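NolR (Sinorhizobium fredii, PDB 4OMZ) probably regulates transcription of rhizobial nodulation and symbiosis genes as a dimeric, DNA-binding winged helix-turn-helix protein of the ArsR family. Local coordinates at residues L23-N28 and R67-V72; L32-S37 and G46-K51. All coordinates share one frame; numbering follows the deposited sequence.

How the contacts relate
From the N terminus, helix 10-26 ends in the segment 23-28, and the chain turns straight into helix 29-40, which carries 32-37. Contact 2 then closes a short loop: after strand 43-44, helix 45-51 comes back against 32-37. The chain continues through helix 56-68, and the turn that follows it meets 23-28 in contact 1. Contact 2 is therefore nested inside the longer loop closed by contact 1. Their centres lie about 14 Å apart, yet they touch, since M26 packs on L32 and L35. Together they tie the end of helix 10-26 to the turn after helix 56-68, and helix 29-40 to helix 45-51; helices 45-51 and 56-68 are the probable helix-turn-helix pair. Both contacts also meet the second subunit.

Contact 1: residues L23-N28 and R67-V72; sequences LSAMAN and RAQNLV
The amide of Q69 sets neither a face nor an edge directly against A25; the methylene chain leading to it makes the touch, CG lying 3.4 Å from A25 CB. The chain bends at chi2 (-67°), which turns the amide off the line of approach and keeps CG as the nearest atom. L71 brings a methyl to the same alanine, with CD1 3.7 Å from A25 CB. Extended about chi2 (-179°), L71 carries this methyl forward to a place where it also approaches M26 CG, at 4.4 Å. F22, one turn before A25 on helix 10-26, packs on both Q69 and L71, while V90 of helix 88-101 touches L71 and M26.

L71 arrives here because helix 56-68, the probable recognition helix of the winged helix-turn-helix, ends in a Schellman motif. N70 takes positive phi as its C-prime residue, N70 N bonds to R67 O at 2.9 Å, and L71 N reaches back to L66 O. R31 hydrogen-bonds to the backbone oxygens of S24 and A25. No hydrogen bond crosses between 23-28 and 67-72, so their mutual hold rests on nonpolar side-chain packing, which is sensitive to shape but imposes little direction.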
# COMPACT_ATOMS: atom_id res chain seq x y z
N LEU A 23 -3.47 -0.53 3.58
CA LEU A 23 -2.43 -0.15 2.61
C LEU A 23 -2.25 1.36 2.60
O LEU A 23 -1.14 1.86 2.43
CB LEU A 23 -2.78 -0.62 1.21
CG LEU A 23 -2.70 -2.11 0.93
CD1 LEU A 23 -3.09 -2.37 -0.51
CD2 LEU A 23 -1.30 -2.59 1.22
N SER A 24 -3.35 2.08 2.78
CA SER A 24 -3.32 3.53 2.81
C SER A 24 -2.49 3.98 3.99
O SER A 24 -1.75 4.96 3.89
CB SER A 24 -4.73 4.11 2.91
OG SER A 24 -5.41 3.97 1.68
N ALA A 25 -2.61 3.27 5.11
CA ALA A 25 -1.76 3.57 6.26
C ALA A 25 -0.30 3.36 5.90
O ALA A 25 0.58 4.08 6.38
CB ALA A 25 -2.13 2.72 7.46
N MET A 26 -0.01 2.36 5.07
CA MET A 26 1.39 2.13 4.71
C MET A 26 1.88 2.89 3.47
O MET A 26 3.09 3.07 3.31
CB MET A 26 1.64 0.64 4.50
CG MET A 26 1.56 -0.17 5.76
SD MET A 26 2.17 -1.84 5.50
CE MET A 26 3.93 -1.54 5.41
N ALA A 27 0.98 3.34 2.61
CA ALA A 27 1.38 3.90 1.32
C ALA A 27 1.83 5.36 1.43
O ALA A 27 1.31 6.24 0.75
CB ALA A 27 0.25 3.78 0.30
N ASN A 28 2.79 5.60 2.32
CA ASN A 28 3.41 6.91 2.46
C ASN A 28 4.88 6.71 2.79
O ASN A 28 5.22 5.86 3.62
CB ASN A 28 2.70 7.71 3.55
CG ASN A 28 3.31 9.08 3.76
OD1 ASN A 28 4.23 9.25 4.56
ND2 ASN A 28 2.78 10.07 3.05
N ARG A 67 -1.72 4.42 14.24
CA ARG A 67 -2.46 3.89 15.38
C ARG A 67 -3.89 3.58 14.95
O ARG A 67 -4.50 2.62 15.44
CB ARG A 67 -2.48 4.84 16.58
CG ARG A 67 -1.17 4.99 17.34
CD ARG A 67 -1.34 5.93 18.52
NE ARG A 67 -1.83 5.22 19.70
CZ ARG A 67 -1.50 5.53 20.95
NH1 ARG A 67 -0.69 6.55 21.19
NH2 ARG A 67 -1.98 4.82 21.97
N ALA A 68 -4.41 4.41 14.05
CA ALA A 68 -5.77 4.22 13.54
C ALA A 68 -5.94 2.86 12.85
O ALA A 68 -7.02 2.26 12.88
CB ALA A 68 -6.14 5.35 12.59
N GLN A 69 -4.87 2.37 12.23
CA GLN A 69 -4.89 1.06 11.60
C GLN A 69 -4.27 -0.01 12.49
O GLN A 69 -3.96 -1.10 12.02
CB GLN A 69 -4.16 1.10 10.26
CG GLN A 69 -4.94 1.74 9.14
CD GLN A 69 -6.15 0.93 8.74
OE1 GLN A 69 -6.13 -0.30 8.79
NE2 GLN A 69 -7.21 1.61 8.33
N ASN A 70 -4.09 0.32 13.77
CA ASN A 70 -3.65 -0.66 14.77
C ASN A 70 -2.29 -1.27 14.42
O ASN A 70 -2.06 -2.46 14.64
CB ASN A 70 -4.69 -1.76 14.93
CG ASN A 70 -6.02 -1.24 15.45
OD1 ASN A 70 -6.21 -1.09 16.66
ND2 ASN A 70 -6.94 -0.95 14.54
N LEU A 71 -1.40 -0.45 13.88
CA LEU A 71 -0.14 -0.95 13.34
C LEU A 71 1.04 -0.75 14.28
O LEU A 71 2.15 -1.23 14.01
CB LEU A 71 0.17 -0.28 12.00
CG LEU A 71 -0.89 -0.50 10.90
CD1 LEU A 71 -0.48 0.19 9.62
CD2 LEU A 71 -1.11 -1.98 10.67
N VAL A 72 0.82 -0.04 15.39
CA VAL A 72 1.89 0.21 16.34
C VAL A 72 1.47 -0.05 17.78
O VAL A 72 0.31 0.12 18.14
CB VAL A 72 2.43 1.66 16.24
CG1 VAL A 72 3.29 1.82 15.00
CG2 VAL A 72 1.30 2.66 16.26

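Contact 2: residues L32-S37 and G46-K51; sequences LLILDS and GALANK
Within the winged helix-turn-helix domain of the ArsR family, L48 of helix 45-51, the first helix of the probable helix-turn-helix pair, is set against I34 and S37 of helix 29-40. Its two methyls divide the work: CD2 lies 3.9 Å from I34 CG2, and CD1 lies 4.1 Å from S37 CB. With CG anti to the backbone N (chi1 -178°), the end of the L48 side chain comes near helix 29-40, and the side chain meets that of I34 at about a right angle. The axes of the two short segments approach to 10.1 Å, with 124° between their N-to-C directions.

In the winged helix-turn-helix fold seen here, helix 29-40 packs against both helices of the probable DNA-binding pair, 45-51 and 56-68. I34 also touches L59, H62 and L66 of helix 56-68, so one isoleucine bridges both helices of the pair, and M43 of strand 43-44 packs on S37 and L48.

One turn on from L48, K51 passes S37 with its aliphatic part, CG standing 4.0 Å from S37 OG, while its NZ forms a salt bridge with E41. The serine hydroxyl is turned into its own helix, donating to L33 O at 2.8 Å with the donor tilted 32° from the carbonyl plane. S37 N bonds to the same oxygen from the opposite face, so L33 O is gripped twice. L8 of the second subunit packs on both S37 and K51, and the K51 backbone hydrogen-bonds to that subunit.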
# COMPACT_ATOMS: atom_id res chain seq x y z
N LEU A 32 6.42 4.66 5.80
CA LEU A 32 7.19 3.46 5.47
C LEU A 32 8.51 3.44 6.24
O LEU A 32 8.89 2.41 6.82
CB LEU A 32 7.43 3.41 3.97
CG LEU A 32 7.11 2.12 3.23
CD1 LEU A 32 5.84 1.49 3.77
CD2 LEU A 32 6.95 2.42 1.75
N LEU A 33 9.19 4.58 6.27
CA LEU A 33 10.45 4.71 7.01
C LEU A 33 10.23 4.53 8.52
O LEU A 33 11.02 3.86 9.21
CB LEU A 33 11.10 6.06 6.72
CG LEU A 33 11.55 6.27 5.27
CD1 LEU A 33 11.99 7.70 5.04
CD2 LEU A 33 12.67 5.30 4.91
N ILE A 34 9.16 5.14 9.02
CA ILE A 34 8.74 4.98 10.40
C ILE A 34 8.49 3.51 10.76
O ILE A 34 9.00 3.02 11.76
CB ILE A 34 7.46 5.79 10.70
CG1 ILE A 34 7.75 7.29 10.63
CG2 ILE A 34 6.89 5.41 12.06
CD1 ILE A 34 6.50 8.15 10.48
N LEU A 35 7.71 2.81 9.94
CA LEU A 35 7.39 1.41 10.21
C LEU A 35 8.62 0.52 10.12
O LEU A 35 8.74 -0.45 10.86
CB LEU A 35 6.31 0.90 9.25
CG LEU A 35 4.88 1.31 9.59
CD1 LEU A 35 3.95 1.01 8.43
CD2 LEU A 35 4.40 0.60 10.85
N ASP A 36 9.53 0.84 9.21
CA ASP A 36 10.79 0.11 9.10
C ASP A 36 11.55 0.23 10.42
O ASP A 36 11.88 -0.77 11.10
CB ASP A 36 11.62 0.64 7.94
CG ASP A 36 12.54 -0.40 7.34
OD1 ASP A 36 12.02 -1.42 6.83
OD2 ASP A 36 13.77 -0.21 7.37
N SER A 37 11.74 1.48 10.84
CA SER A 37 12.47 1.76 12.06
C SER A 37 11.81 1.12 13.28
O SER A 37 12.49 0.51 14.11
CB SER A 37 12.58 3.27 12.24
OG SER A 37 13.07 3.89 11.07
N GLY A 46 11.02 11.47 19.95
CA GLY A 46 12.08 12.35 19.46
C GLY A 46 13.08 11.68 18.54
O GLY A 46 13.30 12.12 17.39
N ALA A 47 13.66 10.59 19.03
CA ALA A 47 14.63 9.80 18.28
C ALA A 47 14.01 9.31 16.98
O ALA A 47 14.68 9.21 15.94
CB ALA A 47 15.12 8.62 19.12
N LEU A 48 12.73 8.97 17.03
CA LEU A 48 12.03 8.50 15.84
C LEU A 48 11.89 9.61 14.81
O LEU A 48 12.19 9.41 13.64
CB LEU A 48 10.66 7.93 16.20
CG LEU A 48 9.95 7.38 14.96
CD1 LEU A 48 10.79 6.27 14.35
CD2 LEU A 48 8.57 6.87 15.32
N ALA A 49 11.46 10.79 15.27
CA ALA A 49 11.29 11.96 14.40
C ALA A 49 12.61 12.25 13.71
O ALA A 49 12.66 12.75 12.58
CB ALA A 49 10.83 13.17 15.20
N ASN A 50 13.67 11.91 14.43
CA ASN A 50 15.06 12.06 14.03
C ASN A 50 15.58 11.14 12.95
O ASN A 50 16.18 11.58 11.96
CB ASN A 50 15.88 11.76 15.25
CG ASN A 50 16.07 12.92 16.07
OD1 ASN A 50 15.60 14.01 15.72
ND2 ASN A 50 16.65 12.72 17.25
N LYS A 51 15.31 9.85 13.13
CA LYS A 51 15.80 8.84 12.21
C LYS A 51 15.11 8.99 10.87
O LYS A 51 15.72 8.80 9.81
CB LYS A 51 15.60 7.44 12.80
CG LYS A 51 16.07 6.34 11.90
CD LYS A 51 17.05 5.43 12.62
CE LYS A 51 17.53 4.35 11.68
NZ LYS A 51 17.97 3.11 12.36